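Local coordinates for alpha-fucosidase (Bifidobacterium bifidum, PDB 2EAB), which probably hydrolyses alpha-1,2-linked L-fucose from glycans, this chain being the catalytic part of a longer membrane-associated protein, at residues A[503-507]-A[578-582]; A[573-577]-A[650-655]. The contacts are given in a common frame with arbitrary orientation. Residue numbers count along the deposited sequence, not the author numbering.

Helix 577-596 is contacted at its N-terminal end in two different ways. Interaction 1 packs its first turn against the loop 503-507, through apolar carbons and ordered waters with no direct hydrogen bond. Interaction 2 fixes the strand-to-helix connection 573-577 to the loop 650-655, with two direct hydrogen bonds, two waters and three aromatic side chains, and buries more surface, 389 against 220 Å². Both are buried, though interaction 1 lies nearer the chain's centre. Their centres are 12 Å apart, their segments alternate along the sequence, and they meet where S580 CB packs 3.3 Å from Y654 OH.

Interaction 1: A[503-507]-A[578-582]; sequences WSPAA and YESSL
The link between helices 499-502 and 507-520 is a type I beta turn that sets A506 against helix 577-596. W503, just past helix 499-502, has left the helical conformation for an extended backbone (-106/122) and a t chi1. W503 NE1 gives a hydrogen bond to water 1 at 2.9 Å, and that water lies 2.9 Å from E579 OE2. S504 (-166/71) opens the turn, closed by A507 N to S504 O at 3.0 Å; S504 CB lies 3.9 Å from Y578 OH, while the S504 hydroxyl bonds to T485. P505 sets its CD 4.1 Å from E579 OE2 and leans on Y542 and M546 of helix 525-546. A506, at -70/-6, points its CB toward helix 577-596 and is closest in register to E579, CA to CA 5.9 Å. A506 CB rests 4.0 Å from E579 CG. A506 N donates to water 2 at 2.9 Å, which in turn donates to E579 OE2 (2.7 Å) and Y578 OH (3.1 Å). Y578 (chi1 155°) and E579 (m, t) both reach back to the turn. L582 (m, t), one helical turn after Y578, packs its CD1 on A506 CB (3.8 Å), the apolar side-chain pair, and also touches W510 and Q513 of helix 507-520. Beyond the contact, Y578 OH bonds to N422 and E579 OE1 to T560. A buried carboxylate is thus met by two waters and the hydroxyl of T560 instead of a salt bridge across the contact, so these two parts of the catalytic domain are joined by close packing and solvent-mediated hydrogen bonds.

Interaction 2: A[573-577]-A[650-655]; sequences TDGNT and IKEWYF
Helix starts expose backbone NH groups, partly satisfied here: E579 N by the N-cap, T577 N by a passing loop. D574 centres an inverse gamma turn and G575 has positive phi (67/-177), carrying strand 572-574 into extended N576, whose OD1 caps E579 N. N576 lies beside W653 (CA to CA 4.9 Å), T577 beside E652 (5.3 Å). T577 N donates to E652 O (3.2 Å) and T577 OG1 (chi1 m) to K651 O (2.7 Å). Y654 (chi1 m) brings CE2 to 3.5 Å from N576 C; Y654 OH, hydrogen-bonded to P641 O, lies 3.4 Å from T577 CA. T573 OG1 bonds to G575 O (2.7 Å) and meets the W653 ring edge at CD1 (3.7 Å); T573 CG2 touches F655 CE2 (3.7 Å). Water 3 joins T573 OG1 (2.7 Å), N576 ND2 (2.9 Å) and, weakly, W653 NE1 (3.1 Å); water 4 links G575 O and Y654 N, both 2.8 Å. The loop braces the junction of strand 572-574 and helix 577-596; E652 bonds to S565 of strand 558-565 and salt-bridges R710.

Interaction 1: A[503-507]-A[578-582]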
loop_
_atom_site.group_PDB
_atom_site.type_symbol
_atom_site.label_atom_id
_atom_site.label_comp_id
_atom_site.label_asym_id
_atom_site.label_seq_id
_atom_site.Cartn_x
_atom_site.Cartn_y
_atom_site.Cartn_z
ATOM N N TRP A 503 -8.304 -13.787 -12.862
ATOM C CA TRP A 503 -9.479 -12.987 -13.208
ATOM C C TRP A 503 -10.057 -12.342 -11.961
ATOM O O TRP A 503 -10.421 -13.037 -11.014
ATOM C CB TRP A 503 -10.533 -13.870 -13.881
ATOM C CG TRP A 503 -11.826 -13.168 -14.181
ATOM C CD1 TRP A 503 -12.890 -13.006 -13.337
ATOM C CD2 TRP A 503 -12.193 -12.538 -15.414
ATOM N NE1 TRP A 503 -13.899 -12.325 -13.972
ATOM C CE2 TRP A 503 -13.495 -12.016 -15.244
ATOM C CE3 TRP A 503 -11.555 -12.371 -16.649
ATOM C CZ2 TRP A 503 -14.166 -11.334 -16.261
ATOM C CZ3 TRP A 503 -12.216 -11.683 -17.653
ATOM C CH2 TRP A 503 -13.508 -11.173 -17.453
ATOM N N SER A 504 -10.138 -11.015 -11.967
ATOM C CA SER A 504 -10.708 -10.285 -10.849
ATOM C C SER A 504 -10.996 -8.845 -11.239
ATOM O O SER A 504 -10.323 -7.936 -10.765
ATOM C CB SER A 504 -9.755 -10.312 -9.653
ATOM O OG SER A 504 -8.542 -9.641 -9.958
ATOM N N PRO A 505 -12.010 -8.626 -12.088
ATOM C CA PRO A 505 -12.236 -7.271 -12.576
ATOM C C PRO A 505 -12.716 -6.295 -11.510
ATOM O O PRO A 505 -12.619 -5.083 -11.716
ATOM C CB PRO A 505 -13.291 -7.457 -13.667
ATOM C CG PRO A 505 -13.990 -8.717 -13.313
ATOM C CD PRO A 505 -12.952 -9.590 -12.678
ATOM N N ALA A 506 -13.224 -6.799 -10.385
ATOM C CA ALA A 506 -13.600 -5.911 -9.287
ATOM C C ALA A 506 -12.380 -5.287 -8.602
ATOM O O ALA A 506 -12.534 -4.420 -7.737
ATOM C CB ALA A 506 -14.496 -6.620 -8.282
ATOM N N ALA A 507 -11.182 -5.716 -9.003
ATOM C CA ALA A 507 -9.946 -5.080 -8.561
ATOM C C ALA A 507 -9.948 -3.579 -8.861
ATOM O O ALA A 507 -9.395 -2.788 -8.085
ATOM C CB ALA A 507 -8.752 -5.742 -9.224
ATOM N N TYR A 578 -18.199 -10.755 -2.254
ATOM C CA TYR A 578 -16.952 -10.062 -2.559
ATOM C C TYR A 578 -17.161 -9.002 -3.656
ATOM O O TYR A 578 -16.961 -7.799 -3.430
ATOM C CB TYR A 578 -15.890 -11.115 -2.929
ATOM C CG TYR A 578 -14.768 -10.638 -3.818
ATOM C CD1 TYR A 578 -13.851 -9.682 -3.385
ATOM C CD2 TYR A 578 -14.607 -11.173 -5.095
ATOM C CE1 TYR A 578 -12.820 -9.244 -4.221
ATOM C CE2 TYR A 578 -13.586 -10.750 -5.930
ATOM C CZ TYR A 578 -12.697 -9.792 -5.492
ATOM O OH TYR A 578 -11.708 -9.380 -6.361
ATOM N N GLU A 579 -17.619 -9.434 -4.827
ATOM C CA GLU A 579 -17.768 -8.496 -5.941
ATOM C C GLU A 579 -18.912 -7.512 -5.743
ATOM O O GLU A 579 -18.774 -6.330 -6.057
ATOM C CB GLU A 579 -17.918 -9.223 -7.277
ATOM C CG GLU A 579 -16.651 -9.943 -7.716
ATOM C CD GLU A 579 -16.563 -10.185 -9.216
ATOM O OE1 GLU A 579 -17.551 -9.950 -9.943
ATOM O OE2 GLU A 579 -15.489 -10.628 -9.677
ATOM N N SER A 580 -20.039 -7.990 -5.223
ATOM C CA SER A 580 -21.171 -7.096 -4.991
ATOM C C SER A 580 -20.870 -6.032 -3.949
ATOM O O SER A 580 -21.307 -4.890 -4.098
ATOM C CB SER A 580 -22.436 -7.869 -4.632
ATOM O OG SER A 580 -22.879 -8.597 -5.760
ATOM N N SER A 581 -20.111 -6.388 -2.915
ATOM C CA SER A 581 -19.726 -5.403 -1.903
ATOM C C SER A 581 -18.855 -4.317 -2.514
ATOM O O SER A 581 -19.015 -3.130 -2.204
ATOM C CB SER A 581 -18.997 -6.064 -0.735
ATOM O OG SER A 581 -19.865 -6.937 -0.034
ATOM N N LEU A 582 -17.941 -4.729 -3.388
ATOM C CA LEU A 582 -17.052 -3.785 -4.051
ATOM C C LEU A 582 -17.800 -2.887 -5.034
ATOM O O LEU A 582 -17.561 -1.676 -5.086
ATOM C CB LEU A 582 -15.910 -4.513 -4.758
ATOM C CG LEU A 582 -14.864 -5.120 -3.821
ATOM C CD1 LEU A 582 -13.860 -5.925 -4.618
ATOM C CD2 LEU A 582 -14.161 -4.055 -2.988
HETATM O O HOH W 1 -16.147 -11.470 -12.343
HETATM O O HOH W 2 -13.103 -9.385 -9.125
#

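Interaction 2: A[573-577]-A[650-655]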
loop_
_atom_site.group_PDB
_atom_site.type_symbol
_atom_site.label_atom_id
_atom_site.label_comp_id
_atom_site.label_asym_id
_atom_site.label_seq_id
_atom_site.Cartn_x
_atom_site.Cartn_y
_atom_site.Cartn_z
ATOM N N THR A 573 -19.617 -18.617 -9.874
ATOM C CA THR A 573 -20.987 -18.554 -9.372
ATOM C C THR A 573 -21.679 -17.304 -9.916
ATOM O O THR A 573 -21.053 -16.477 -10.591
ATOM C CB THR A 573 -21.038 -18.554 -7.827
ATOM O OG1 THR A 573 -20.430 -17.359 -7.320
ATOM C CG2 THR A 573 -20.305 -19.760 -7.260
ATOM N N ASP A 574 -22.972 -17.176 -9.627
ATOM C CA ASP A 574 -23.748 -16.036 -10.089
ATOM C C ASP A 574 -23.533 -14.864 -9.134
ATOM O O ASP A 574 -24.314 -14.630 -8.206
ATOM C CB ASP A 574 -25.225 -16.419 -10.208
ATOM C CG ASP A 574 -26.030 -15.423 -11.017
ATOM O OD1 ASP A 574 -25.554 -14.293 -11.263
ATOM O OD2 ASP A 574 -27.156 -15.785 -11.420
ATOM N N GLY A 575 -22.445 -14.139 -9.369
ATOM C CA GLY A 575 -21.998 -13.104 -8.455
ATOM C C GLY A 575 -21.533 -13.694 -7.142
ATOM O O GLY A 575 -21.516 -14.915 -6.956
ATOM N N ASN A 576 -21.154 -12.815 -6.224
ATOM C CA ASN A 576 -20.816 -13.190 -4.856
ATOM C C ASN A 576 -20.709 -11.930 -4.009
ATOM O O ASN A 576 -20.731 -10.815 -4.528
ATOM C CB ASN A 576 -19.550 -14.072 -4.773
ATOM C CG ASN A 576 -18.313 -13.412 -5.364
ATOM O OD1 ASN A 576 -18.162 -12.184 -5.349
ATOM N ND2 ASN A 576 -17.403 -14.237 -5.873
ATOM N N THR A 577 -20.588 -12.116 -2.705
ATOM C CA THR A 577 -20.573 -10.997 -1.774
ATOM C C THR A 577 -19.334 -10.121 -1.962
ATOM O O THR A 577 -19.421 -8.894 -1.860
ATOM C CB THR A 577 -20.672 -11.517 -0.347
ATOM O OG1 THR A 577 -21.867 -12.298 -0.251
ATOM C CG2 THR A 577 -20.713 -10.378 0.673
ATOM N N ILE A 650 -22.197 -13.602 7.757
ATOM C CA ILE A 650 -22.300 -12.927 6.464
ATOM C C ILE A 650 -22.109 -13.986 5.379
ATOM O O ILE A 650 -21.072 -14.654 5.345
ATOM C CB ILE A 650 -21.210 -11.836 6.294
ATOM C CG1 ILE A 650 -21.288 -10.778 7.406
ATOM C CG2 ILE A 650 -21.282 -11.208 4.901
ATOM C CD1 ILE A 650 -22.490 -9.843 7.340
ATOM N N LYS A 651 -23.100 -14.155 4.510
ATOM C CA LYS A 651 -22.966 -15.123 3.418
ATOM C C LYS A 651 -21.838 -14.717 2.477
ATOM O O LYS A 651 -21.678 -13.534 2.158
ATOM C CB LYS A 651 -24.259 -15.240 2.619
ATOM C CG LYS A 651 -25.414 -15.879 3.362
ATOM C CD LYS A 651 -26.614 -16.052 2.453
ATOM C CE LYS A 651 -27.838 -16.483 3.247
ATOM N NZ LYS A 651 -28.995 -16.775 2.367
ATOM N N GLU A 652 -21.067 -15.705 2.028
ATOM C CA GLU A 652 -20.014 -15.480 1.044
ATOM C C GLU A 652 -20.562 -15.665 -0.381
ATOM O O GLU A 652 -20.106 -14.994 -1.316
ATOM C CB GLU A 652 -18.807 -16.382 1.341
ATOM C CG GLU A 652 -17.636 -16.197 0.373
ATOM C CD GLU A 652 -16.296 -16.704 0.894
ATOM O OE1 GLU A 652 -16.232 -17.293 1.995
ATOM O OE2 GLU A 652 -15.291 -16.516 0.174
ATOM N N TRP A 653 -21.553 -16.548 -0.522
ATOM C CA TRP A 653 -22.256 -16.771 -1.787
ATOM C C TRP A 653 -23.751 -16.649 -1.569
ATOM O O TRP A 653 -24.253 -16.968 -0.490
ATOM C CB TRP A 653 -21.952 -18.158 -2.351
ATOM C CG TRP A 653 -20.504 -18.384 -2.609
ATOM C CD1 TRP A 653 -19.807 -18.061 -3.743
ATOM C CD2 TRP A 653 -19.561 -18.964 -1.708
ATOM N NE1 TRP A 653 -18.485 -18.412 -3.599
ATOM C CE2 TRP A 653 -18.308 -18.973 -2.360
ATOM C CE3 TRP A 653 -19.654 -19.490 -0.410
ATOM C CZ2 TRP A 653 -17.156 -19.479 -1.756
ATOM C CZ3 TRP A 653 -18.512 -19.995 0.185
ATOM C CH2 TRP A 653 -17.278 -19.987 -0.488
ATOM N N TYR A 654 -24.470 -16.219 -2.594
ATOM C CA TYR A 654 -25.914 -16.013 -2.455
ATOM C C TYR A 654 -26.727 -17.301 -2.405
ATOM O O TYR A 654 -27.889 -17.276 -1.991
ATOM C CB TYR A 654 -26.438 -14.996 -3.491
ATOM C CG TYR A 654 -25.764 -13.667 -3.281
ATOM C CD1 TYR A 654 -25.939 -12.976 -2.081
ATOM C CD2 TYR A 654 -24.894 -13.134 -4.231
ATOM C CE1 TYR A 654 -25.285 -11.775 -1.841
ATOM C CE2 TYR A 654 -24.235 -11.929 -3.998
ATOM C CZ TYR A 654 -24.434 -11.259 -2.802
ATOM O OH TYR A 654 -23.769 -10.077 -2.576
ATOM N N PHE A 655 -26.119 -18.422 -2.789
ATOM C CA PHE A 655 -26.770 -19.726 -2.610
ATOM C C PHE A 655 -26.528 -20.366 -1.234
ATOM O O PHE A 655 -27.024 -21.463 -0.955
ATOM C CB PHE A 655 -26.462 -20.709 -3.763
ATOM C CG PHE A 655 -24.987 -20.974 -4.015
ATOM C CD1 PHE A 655 -24.078 -21.161 -2.977
ATOM C CD2 PHE A 655 -24.528 -21.099 -5.324
ATOM C CE1 PHE A 655 -22.732 -21.428 -3.240
ATOM C CE2 PHE A 655 -23.191 -21.364 -5.596
ATOM C CZ PHE A 655 -22.292 -21.528 -4.552
HETATM O O HOH W 3 -17.966 -17.045 -6.288
HETATM O O HOH W 4 -22.938 -16.209 -4.959
#